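Local structure of 70 KDA protein (Xanthomonas sp., 4B2N) at residues Pro504-Thr512 / Ala654-Leu662; Ala513-Leu524 / Tyr560-Tyr569. The protein is a dihaem c-type cytochrome that acts as a processive rubber oxygenase, a dioxygenase that attacks the polymer of latex. All coordinates share one frame; numbering follows the deposited sequence.

Interaction 1 of 2, residues Pro504-Thr512 / Ala654-Leu662. With HEC (heme c), chain D.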
# COMPACT_ATOMS: atom_id res chain seq x y z
N PRO A 504 7.24 -6.74 -7.87
CA PRO A 504 7.16 -7.12 -6.44
C PRO A 504 7.35 -8.63 -6.21
O PRO A 504 7.30 -9.37 -7.17
CB PRO A 504 5.71 -6.79 -6.06
CG PRO A 504 4.96 -6.76 -7.36
CD PRO A 504 5.94 -6.35 -8.44
N PRO A 505 7.59 -9.06 -4.95
CA PRO A 505 7.63 -10.50 -4.63
C PRO A 505 6.35 -11.20 -5.07
O PRO A 505 5.17 -10.65 -4.92
CB PRO A 505 7.75 -10.52 -3.05
CG PRO A 505 8.38 -9.16 -2.70
CD PRO A 505 7.71 -8.23 -3.72
N LEU A 506 6.54 -12.40 -5.59
CA LEU A 506 5.41 -13.27 -5.94
C LEU A 506 5.04 -14.28 -4.87
O LEU A 506 4.06 -14.97 -5.02
CB LEU A 506 5.57 -13.95 -7.31
CG LEU A 506 5.95 -13.01 -8.46
CD1 LEU A 506 6.06 -13.78 -9.76
CD2 LEU A 506 4.85 -11.98 -8.65
N TYR A 507 5.78 -14.29 -3.74
CA TYR A 507 5.33 -15.00 -2.57
C TYR A 507 3.94 -14.49 -2.23
O TYR A 507 3.77 -13.32 -2.00
CB TYR A 507 6.25 -14.68 -1.38
CG TYR A 507 7.67 -15.25 -1.49
CD1 TYR A 507 7.89 -16.61 -1.85
CD2 TYR A 507 8.74 -14.47 -1.15
CE1 TYR A 507 9.20 -17.13 -1.91
CE2 TYR A 507 10.05 -14.95 -1.21
CZ TYR A 507 10.27 -16.31 -1.54
OH TYR A 507 11.58 -16.80 -1.55
N GLY A 508 2.95 -15.36 -2.15
CA GLY A 508 1.64 -14.85 -1.62
C GLY A 508 0.79 -14.35 -2.77
O GLY A 508 -0.42 -14.16 -2.63
N ALA A 509 1.38 -14.15 -3.95
CA ALA A 509 0.67 -13.47 -5.04
C ALA A 509 -0.52 -14.30 -5.50
O ALA A 509 -1.44 -13.78 -6.09
CB ALA A 509 1.60 -13.25 -6.21
N TRP A 510 -0.49 -15.60 -5.26
CA TRP A 510 -1.66 -16.43 -5.53
C TRP A 510 -2.96 -15.86 -4.98
O TRP A 510 -4.07 -16.03 -5.57
CB TRP A 510 -1.35 -17.86 -4.98
CG TRP A 510 -1.50 -18.06 -3.46
CD1 TRP A 510 -0.47 -18.13 -2.50
CD2 TRP A 510 -2.73 -18.12 -2.68
NE1 TRP A 510 -0.96 -18.30 -1.24
CE2 TRP A 510 -2.31 -18.29 -1.26
CE3 TRP A 510 -4.09 -18.14 -2.98
CZ2 TRP A 510 -3.19 -18.44 -0.24
CZ3 TRP A 510 -4.99 -18.24 -1.91
CH2 TRP A 510 -4.54 -18.41 -0.58
N ALA A 511 -2.85 -15.15 -3.85
CA ALA A 511 -3.97 -14.70 -3.06
C ALA A 511 -4.39 -13.24 -3.29
O ALA A 511 -5.45 -12.78 -2.77
CB ALA A 511 -3.60 -14.84 -1.58
N THR A 512 -3.54 -12.48 -3.97
CA THR A 512 -3.64 -11.01 -3.93
C THR A 512 -4.22 -10.40 -5.19
O THR A 512 -3.96 -9.23 -5.49
CB THR A 512 -2.30 -10.36 -3.56
OG1 THR A 512 -1.36 -10.63 -4.62
CG2 THR A 512 -1.72 -10.97 -2.26
N ALA A 654 1.89 -23.78 -16.51
CA ALA A 654 3.00 -24.28 -15.66
C ALA A 654 3.43 -23.20 -14.71
O ALA A 654 3.66 -23.46 -13.50
CB ALA A 654 4.19 -24.75 -16.49
N LEU A 655 3.51 -21.98 -15.24
CA LEU A 655 3.93 -20.84 -14.42
C LEU A 655 2.87 -20.58 -13.35
O LEU A 655 3.24 -20.29 -12.21
CB LEU A 655 4.08 -19.61 -15.28
CG LEU A 655 5.39 -19.40 -16.06
CD1 LEU A 655 5.11 -18.28 -17.06
CD2 LEU A 655 6.57 -19.03 -15.13
N ILE A 656 1.59 -20.73 -13.69
CA ILE A 656 0.56 -20.57 -12.64
C ILE A 656 0.65 -21.60 -11.53
O ILE A 656 0.55 -21.28 -10.33
CB ILE A 656 -0.86 -20.50 -13.23
CG1 ILE A 656 -1.08 -19.11 -13.85
CG2 ILE A 656 -1.94 -20.76 -12.19
CD1 ILE A 656 -2.11 -19.18 -14.98
N GLU A 657 0.84 -22.86 -11.92
CA GLU A 657 1.02 -23.89 -10.94
C GLU A 657 2.23 -23.59 -10.06
O GLU A 657 2.20 -23.82 -8.84
CB GLU A 657 1.25 -25.22 -11.66
CG GLU A 657 0.81 -26.34 -10.75
CD GLU A 657 -0.69 -26.41 -10.55
OE1 GLU A 657 -1.46 -25.66 -11.21
OE2 GLU A 657 -1.11 -27.18 -9.67
N TYR A 658 3.32 -23.12 -10.67
CA TYR A 658 4.48 -22.77 -9.87
C TYR A 658 4.17 -21.64 -8.85
O TYR A 658 4.58 -21.69 -7.67
CB TYR A 658 5.63 -22.38 -10.79
CG TYR A 658 6.85 -21.91 -10.02
CD1 TYR A 658 7.41 -22.73 -9.02
CD2 TYR A 658 7.43 -20.68 -10.28
CE1 TYR A 658 8.51 -22.31 -8.31
CE2 TYR A 658 8.55 -20.24 -9.56
CZ TYR A 658 9.07 -21.09 -8.59
OH TYR A 658 10.16 -20.75 -7.89
N ILE A 659 3.40 -20.66 -9.27
CA ILE A 659 3.12 -19.52 -8.38
C ILE A 659 2.28 -19.96 -7.16
O ILE A 659 2.35 -19.35 -6.05
CB ILE A 659 2.49 -18.34 -9.14
CG1 ILE A 659 3.55 -17.72 -10.09
CG2 ILE A 659 1.94 -17.27 -8.15
CD1 ILE A 659 2.98 -16.96 -11.25
N LYS A 660 1.43 -20.98 -7.38
CA LYS A 660 0.71 -21.62 -6.28
C LYS A 660 1.65 -22.09 -5.15
O LYS A 660 1.23 -22.10 -4.02
CB LYS A 660 -0.14 -22.80 -6.79
CG LYS A 660 -1.25 -22.41 -7.73
CD LYS A 660 -2.05 -23.66 -8.14
CE LYS A 660 -3.14 -23.39 -9.18
NZ LYS A 660 -3.73 -24.68 -9.70
N THR A 661 2.88 -22.49 -5.48
CA THR A 661 3.81 -22.95 -4.49
C THR A 661 4.56 -21.81 -3.79
O THR A 661 5.28 -22.07 -2.82
CB THR A 661 4.89 -23.89 -5.04
OG1 THR A 661 5.70 -23.17 -5.93
CG2 THR A 661 4.32 -25.10 -5.81
N LEU A 662 4.42 -20.58 -4.27
CA LEU A 662 5.16 -19.45 -3.66
C LEU A 662 4.34 -18.81 -2.53
O LEU A 662 4.82 -18.01 -1.78
CB LEU A 662 5.55 -18.43 -4.73
CG LEU A 662 6.42 -18.94 -5.90
CD1 LEU A 662 6.55 -17.82 -6.91
CD2 LEU A 662 7.77 -19.34 -5.35
OXT LEU A 662 3.19 -19.13 -2.21
FE HEC D . 6.15 -9.34 -13.68
CHA HEC D . 3.93 -7.29 -11.99
CHB HEC D . 4.39 -12.25 -12.60
CHC HEC D . 7.99 -11.35 -15.73
CHD HEC D . 8.43 -6.81 -13.82
NA HEC D . 4.58 -9.69 -12.44
C1A HEC D . 3.68 -8.71 -11.96
C2A HEC D . 2.53 -9.32 -11.28
C3A HEC D . 2.68 -10.78 -11.45
C4A HEC D . 3.89 -10.96 -12.23
CMA HEC D . 1.74 -11.83 -10.90
CAA HEC D . 1.46 -8.63 -10.45
CBA HEC D . 2.18 -8.48 -9.07
CGA HEC D . 1.37 -7.58 -8.12
O1A HEC D . 0.37 -7.00 -8.62
O2A HEC D . 1.62 -7.43 -6.87
NB HEC D . 6.15 -11.46 -14.08
C1B HEC D . 5.43 -12.48 -13.60
C2B HEC D . 5.74 -13.81 -14.13
C3B HEC D . 6.82 -13.52 -15.09
C4B HEC D . 6.98 -12.08 -14.97
CMB HEC D . 5.09 -15.12 -13.74
CAB HEC D . 7.55 -14.47 -16.01
CBB HEC D . 6.75 -15.01 -17.02
NC HEC D . 7.91 -9.19 -14.47
C1C HEC D . 8.50 -10.04 -15.45
C2C HEC D . 9.68 -9.50 -16.11
C3C HEC D . 9.81 -8.18 -15.54
C4C HEC D . 8.66 -7.99 -14.62
CMC HEC D . 10.57 -10.17 -17.14
CAC HEC D . 10.89 -7.20 -15.92
CBC HEC D . 11.19 -6.83 -17.17
ND HEC D . 6.21 -7.49 -12.98
C1D HEC D . 7.13 -6.55 -13.16
C2D HEC D . 6.88 -5.22 -12.63
C3D HEC D . 5.55 -5.35 -12.10
C4D HEC D . 5.22 -6.74 -12.38
CMD HEC D . 7.77 -4.00 -12.65
CAD HEC D . 4.73 -4.28 -11.40
CBD HEC D . 3.82 -3.70 -12.50
CGD HEC D . 2.89 -2.63 -11.98
O1D HEC D . 2.83 -1.51 -12.50
O2D HEC D . 2.25 -2.95 -11.00
O HOH W 1 1.99 -17.07 -4.79
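The carboxyl end of the chain, L662, lies against the turn L506-A509, and most of the apolar contact is made by its side chain. L662 CD1 meets L506 CB at 4.0 Å, while L662 CB rests against Y507 CD1 at 4.1 Å, the two side chains crossing at about a right angle. I659 approaches the same loop with its CG2 branch, 4.1 Å from W510 N.

Polar contacts run mainly through backbone atoms. The terminal O of L662 accepts a weak bond from G508 N (3.3 Å, 130° at the hydrogen) and a CA-H...O contact from Y507 CA at 3.2 Å; it also lies near the plane of the Y507 ring, at its edge. OXT of L662 sits at the edge of the W510 indole, whose NE1 bonds A349 O. One water links loop and helix: it donates to L506 O and to I659 O, the latter at 2.6 Å, and accepts from W510 N.

The loop part of this contact is a type II beta turn, with G508 at positive phi (90°), set against the C-terminal end of the chain, from I659 on helix 649-660 to L662; both contribute to the wall of the second haem c pocket.

With CG anti to the carbonyl carbon (chi1 -49°), L506 sends CD1 to within 3.6 Å of HEC CHB and lays CD2 by ring A. The other branch of I659 ends at CD1, 3.7 Å from HEC CMB. P504 O accepts from ND1 of H394, an axial ligand of the haem iron, which places this loop in the second shell of the metal.

Interaction 2 of 2, residues Ala513-Leu524 / Tyr560-Tyr569. With HEC (heme c), chain D.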
# COMPACT_ATOMS: atom_id res chain seq x y z
N ALA A 513 -5.03 -11.14 -5.94
CA ALA A 513 -5.66 -10.51 -7.10
C ALA A 513 -6.63 -9.34 -6.59
O ALA A 513 -7.14 -9.39 -5.48
CB ALA A 513 -6.42 -11.58 -7.90
N PRO A 514 -6.86 -8.29 -7.41
CA PRO A 514 -6.29 -8.10 -8.76
C PRO A 514 -4.86 -7.52 -8.75
O PRO A 514 -4.31 -7.11 -7.69
CB PRO A 514 -7.26 -7.10 -9.37
CG PRO A 514 -7.77 -6.24 -8.20
CD PRO A 514 -7.82 -7.21 -7.05
N TYR A 515 -4.21 -7.55 -9.93
CA TYR A 515 -2.78 -7.31 -10.01
C TYR A 515 -2.38 -5.95 -10.65
O TYR A 515 -3.21 -5.29 -11.32
CB TYR A 515 -2.13 -8.49 -10.81
CG TYR A 515 -2.39 -9.80 -10.10
CD1 TYR A 515 -1.75 -10.09 -8.90
CD2 TYR A 515 -3.34 -10.71 -10.60
CE1 TYR A 515 -2.02 -11.29 -8.23
CE2 TYR A 515 -3.62 -11.91 -9.95
CZ TYR A 515 -2.92 -12.19 -8.75
OH TYR A 515 -3.14 -13.30 -8.01
N PHE A 516 -1.08 -5.62 -10.56
CA PHE A 516 -0.49 -4.37 -10.94
C PHE A 516 -0.82 -3.29 -9.94
O PHE A 516 -1.74 -3.42 -9.14
CB PHE A 516 -0.84 -3.91 -12.37
CG PHE A 516 -0.42 -4.90 -13.42
CD1 PHE A 516 0.61 -5.79 -13.18
CD2 PHE A 516 -1.04 -4.88 -14.67
CE1 PHE A 516 1.03 -6.71 -14.14
CE2 PHE A 516 -0.65 -5.78 -15.67
CZ PHE A 516 0.40 -6.69 -15.39
N HIS A 517 -0.08 -2.20 -10.02
CA HIS A 517 -0.14 -1.15 -8.99
C HIS A 517 -1.49 -0.50 -8.92
O HIS A 517 -1.76 0.16 -7.95
CB HIS A 517 0.96 -0.14 -9.21
CG HIS A 517 0.80 0.66 -10.47
ND1 HIS A 517 1.27 0.24 -11.72
CD2 HIS A 517 0.22 1.90 -10.66
CE1 HIS A 517 0.99 1.21 -12.62
NE2 HIS A 517 0.34 2.22 -11.98
N ASN A 518 -2.33 -0.63 -9.96
CA ASN A 518 -3.68 -0.06 -9.92
C ASN A 518 -4.83 -1.10 -9.74
O ASN A 518 -6.01 -0.77 -9.92
CB ASN A 518 -3.94 0.80 -11.18
CG ASN A 518 -3.79 -0.02 -12.49
OD1 ASN A 518 -3.51 -1.21 -12.43
ND2 ASN A 518 -3.82 0.66 -13.64
N GLY A 519 -4.46 -2.35 -9.43
CA GLY A 519 -5.37 -3.47 -9.26
C GLY A 519 -6.26 -3.65 -10.47
O GLY A 519 -7.46 -3.92 -10.34
N SER A 520 -5.70 -3.58 -11.66
CA SER A 520 -6.52 -3.54 -12.89
C SER A 520 -6.73 -4.88 -13.57
O SER A 520 -7.63 -5.01 -14.39
CB SER A 520 -5.90 -2.62 -13.95
OG SER A 520 -4.53 -2.92 -14.16
N VAL A 521 -5.89 -5.86 -13.25
CA VAL A 521 -5.99 -7.15 -13.91
C VAL A 521 -6.50 -8.26 -12.95
O VAL A 521 -5.88 -8.56 -11.94
CB VAL A 521 -4.65 -7.54 -14.47
CG1 VAL A 521 -4.77 -8.94 -15.13
CG2 VAL A 521 -4.23 -6.43 -15.41
N PRO A 522 -7.65 -8.90 -13.28
CA PRO A 522 -8.29 -9.66 -12.20
C PRO A 522 -7.66 -11.00 -11.93
O PRO A 522 -7.93 -11.57 -10.89
CB PRO A 522 -9.70 -9.89 -12.74
CG PRO A 522 -9.51 -9.91 -14.24
CD PRO A 522 -8.49 -8.82 -14.49
N ASN A 523 -6.85 -11.54 -12.85
CA ASN A 523 -6.23 -12.83 -12.55
C ASN A 523 -4.83 -12.97 -13.09
O ASN A 523 -4.36 -12.15 -13.89
CB ASN A 523 -7.13 -14.05 -12.91
CG ASN A 523 -7.50 -14.11 -14.39
OD1 ASN A 523 -8.61 -14.63 -14.80
ND2 ASN A 523 -6.62 -13.61 -15.21
N LEU A 524 -4.13 -13.99 -12.63
CA LEU A 524 -2.74 -14.14 -13.00
C LEU A 524 -2.58 -14.53 -14.45
O LEU A 524 -1.63 -14.05 -15.17
CB LEU A 524 -2.09 -15.18 -12.09
CG LEU A 524 -0.77 -14.60 -11.62
CD1 LEU A 524 -0.58 -14.87 -10.15
CD2 LEU A 524 0.37 -15.16 -12.49
N TYR A 560 -13.43 -16.84 -5.92
CA TYR A 560 -12.05 -16.87 -6.37
C TYR A 560 -11.91 -17.92 -7.45
O TYR A 560 -12.72 -18.87 -7.46
CB TYR A 560 -11.09 -17.06 -5.18
CG TYR A 560 -9.74 -16.34 -5.40
CD1 TYR A 560 -9.66 -14.97 -5.33
CD2 TYR A 560 -8.61 -17.04 -5.69
CE1 TYR A 560 -8.49 -14.29 -5.49
CE2 TYR A 560 -7.39 -16.36 -5.83
CZ TYR A 560 -7.34 -15.00 -5.77
OH TYR A 560 -6.18 -14.36 -5.91
N ASP A 561 -10.99 -17.68 -8.39
CA ASP A 561 -10.71 -18.55 -9.55
C ASP A 561 -9.44 -19.32 -9.22
O ASP A 561 -8.34 -18.75 -9.28
CB ASP A 561 -10.50 -17.70 -10.81
CG ASP A 561 -10.32 -18.56 -12.08
OD1 ASP A 561 -9.94 -19.73 -11.93
OD2 ASP A 561 -10.55 -18.03 -13.19
N TRP A 562 -9.58 -20.63 -8.91
CA TRP A 562 -8.46 -21.42 -8.51
C TRP A 562 -7.70 -21.94 -9.72
O TRP A 562 -6.69 -22.61 -9.56
CB TRP A 562 -8.85 -22.54 -7.52
CG TRP A 562 -9.49 -21.88 -6.36
CD1 TRP A 562 -10.85 -21.64 -6.17
CD2 TRP A 562 -8.80 -21.20 -5.28
NE1 TRP A 562 -11.04 -20.94 -5.00
CE2 TRP A 562 -9.83 -20.64 -4.42
CE3 TRP A 562 -7.46 -21.05 -4.92
CZ2 TRP A 562 -9.51 -19.90 -3.27
CZ3 TRP A 562 -7.14 -20.37 -3.75
CH2 TRP A 562 -8.15 -19.80 -2.94
N GLN A 563 -8.15 -21.64 -10.93
CA GLN A 563 -7.37 -22.10 -12.08
C GLN A 563 -6.50 -21.02 -12.67
O GLN A 563 -5.31 -21.20 -12.87
CB GLN A 563 -8.23 -22.64 -13.20
CG GLN A 563 -9.04 -23.86 -12.79
CD GLN A 563 -10.26 -24.02 -13.69
OE1 GLN A 563 -10.26 -23.53 -14.84
NE2 GLN A 563 -11.31 -24.66 -13.18
N LYS A 564 -7.12 -19.90 -12.96
CA LYS A 564 -6.42 -18.74 -13.51
C LYS A 564 -5.82 -17.82 -12.44
O LYS A 564 -5.11 -16.85 -12.78
CB LYS A 564 -7.41 -17.98 -14.40
CG LYS A 564 -7.56 -18.70 -15.73
CD LYS A 564 -8.37 -17.90 -16.71
CE LYS A 564 -8.81 -18.79 -17.86
NZ LYS A 564 -9.27 -17.92 -18.98
N LEU A 565 -6.21 -18.07 -11.16
CA LEU A 565 -5.59 -17.48 -9.97
C LEU A 565 -5.94 -16.01 -9.93
O LEU A 565 -5.16 -15.16 -10.37
CB LEU A 565 -4.07 -17.68 -9.97
CG LEU A 565 -3.40 -18.38 -8.81
CD1 LEU A 565 -4.14 -19.64 -8.37
CD2 LEU A 565 -1.97 -18.72 -9.20
N GLY A 566 -7.12 -15.75 -9.35
CA GLY A 566 -7.66 -14.39 -9.25
C GLY A 566 -9.17 -14.40 -9.01
O GLY A 566 -9.73 -15.46 -8.73
N TRP A 567 -9.82 -13.22 -9.12
CA TRP A 567 -11.29 -13.11 -8.97
C TRP A 567 -11.96 -13.72 -10.17
O TRP A 567 -11.52 -13.55 -11.29
CB TRP A 567 -11.74 -11.66 -8.74
CG TRP A 567 -11.14 -11.24 -7.42
CD1 TRP A 567 -10.00 -10.44 -7.19
CD2 TRP A 567 -11.59 -11.71 -6.12
NE1 TRP A 567 -9.72 -10.42 -5.84
CE2 TRP A 567 -10.67 -11.15 -5.14
CE3 TRP A 567 -12.62 -12.56 -5.69
CZ2 TRP A 567 -10.81 -11.39 -3.76
CZ3 TRP A 567 -12.78 -12.78 -4.33
CH2 TRP A 567 -11.87 -12.22 -3.37
N LYS A 568 -13.04 -14.43 -9.92
CA LYS A 568 -13.99 -14.70 -11.00
C LYS A 568 -14.52 -13.32 -11.44
O LYS A 568 -14.64 -12.39 -10.63
CB LYS A 568 -15.11 -15.63 -10.52
CG LYS A 568 -14.63 -17.02 -10.24
CD LYS A 568 -15.75 -17.95 -9.84
CE LYS A 568 -15.35 -19.41 -9.97
NZ LYS A 568 -16.32 -20.13 -9.11
N TYR A 569 -14.81 -13.15 -12.72
CA TYR A 569 -15.35 -11.84 -13.08
C TYR A 569 -16.28 -12.08 -14.24
O TYR A 569 -16.23 -13.15 -14.90
CB TYR A 569 -14.24 -10.85 -13.50
CG TYR A 569 -13.45 -11.34 -14.69
CD1 TYR A 569 -13.90 -11.05 -15.98
CD2 TYR A 569 -12.27 -12.07 -14.53
CE1 TYR A 569 -13.25 -11.51 -17.08
CE2 TYR A 569 -11.58 -12.52 -15.63
CZ TYR A 569 -12.09 -12.22 -16.89
OH TYR A 569 -11.49 -12.58 -18.02
FE HEC D . 6.15 -9.34 -13.68
CHA HEC D . 3.93 -7.29 -11.99
CHB HEC D . 4.39 -12.25 -12.60
CHC HEC D . 7.99 -11.35 -15.73
CHD HEC D . 8.43 -6.81 -13.82
NA HEC D . 4.58 -9.69 -12.44
C1A HEC D . 3.68 -8.71 -11.96
C2A HEC D . 2.53 -9.32 -11.28
C3A HEC D . 2.68 -10.78 -11.45
C4A HEC D . 3.89 -10.96 -12.23
CMA HEC D . 1.74 -11.83 -10.90
CAA HEC D . 1.46 -8.63 -10.45
CBA HEC D . 2.18 -8.48 -9.07
CGA HEC D . 1.37 -7.58 -8.12
O1A HEC D . 0.37 -7.00 -8.62
O2A HEC D . 1.62 -7.43 -6.87
NB HEC D . 6.15 -11.46 -14.08
C1B HEC D . 5.43 -12.48 -13.60
C2B HEC D . 5.74 -13.81 -14.13
C3B HEC D . 6.82 -13.52 -15.09
C4B HEC D . 6.98 -12.08 -14.97
CMB HEC D . 5.09 -15.12 -13.74
CAB HEC D . 7.55 -14.47 -16.01
CBB HEC D . 6.75 -15.01 -17.02
NC HEC D . 7.91 -9.19 -14.47
C1C HEC D . 8.50 -10.04 -15.45
C2C HEC D . 9.68 -9.50 -16.11
C3C HEC D . 9.81 -8.18 -15.54
C4C HEC D . 8.66 -7.99 -14.62
CMC HEC D . 10.57 -10.17 -17.14
CAC HEC D . 10.89 -7.20 -15.92
CBC HEC D . 11.19 -6.83 -17.17
ND HEC D . 6.21 -7.49 -12.98
C1D HEC D . 7.13 -6.55 -13.16
C2D HEC D . 6.88 -5.22 -12.63
C3D HEC D . 5.55 -5.35 -12.10
C4D HEC D . 5.22 -6.74 -12.38
CMD HEC D . 7.77 -4.00 -12.65
CAD HEC D . 4.73 -4.28 -11.40
CBD HEC D . 3.82 -3.70 -12.50
CGD HEC D . 2.89 -2.63 -11.98
O1D HEC D . 2.83 -1.51 -12.50
O2D HEC D . 2.25 -2.95 -11.00
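The W567 indole turns its edge to the first segment, where A513 O and P514 N lie in its plane; CG anti to the carbonyl carbon (chi1 -64°) points the ring that way. Onto one face of this indole Y560 sets its CD1 edge, an edge-to-face pair, and a face of Y560 itself carries G566 O. Y515 has A513 CA over one face, offset toward the rim, and L565 O, N523 CA and the haem propionate oxygen O1A at its edge. The Y569 ring presents CD2 to P522 CG at 3.5 Å.

Hydrogen bonds follow from these placements. W567 NE1 reaches A513 O at 2.8 Å, the donor standing above the carbonyl plane, 72° out of it, yet the acceptor is nearly in the indole plane. A513 N gives a weak bond to Y560 OH, a hydroxyl also bonded to W510 O.

The second segment is a tight two-stranded hairpin, 560-561 antiparallel to 566-567, closed by a G1 beta bulge at L565-G566. Within it D561 OD1 accepts from Q563 N, an Asx turn, and from K564 N, which extends it to an Asx motif. A single beta bridge pairs G566 of the hairpin with N523 (CA atoms 3.9 Å apart), with W567 N donating to P522 O (3.1 Å) and L524 N to L565 O (2.7 Å, 151°). N523 is the N-cap residue of helix 524-528, so the hairpin meets that helix at its start. Packing is tight here: A513 CB lies 3.4 Å from G566 CA.

The turn F516-G519, midway along 513-524, binds both propionates. F516 N donates to HEC O1A at 2.8 Å, and H517 N makes a weak bond to HEC O2D. Nearer the hairpin, L524 CG rests 3.8 Å from the haem methyl CMA.

In the fold
From the N terminus, the chain binds the first haem c through C191 and C194 and the second through C390 and C393 before reaching loop 504-524, whose consecutive parts enter interactions 1 and 2. After helix 524-528, hairpin 560-569 returns to 513-524, closing interaction 2 across 35 intervening residues. Helix 649-660 then brings the C terminus to 504-512, closing interaction 1 across 141, so the shorter closure falls entirely within the longer. Their centres are 12 Å apart. A509 O to Y515 OH (2.6 Å), a probable hydrogen bond, and I659 CD1 packed on L524 CD2 (3.4 Å) join them directly, tying loop and C-terminal helix, which both touch the haem, to the hairpin behind them.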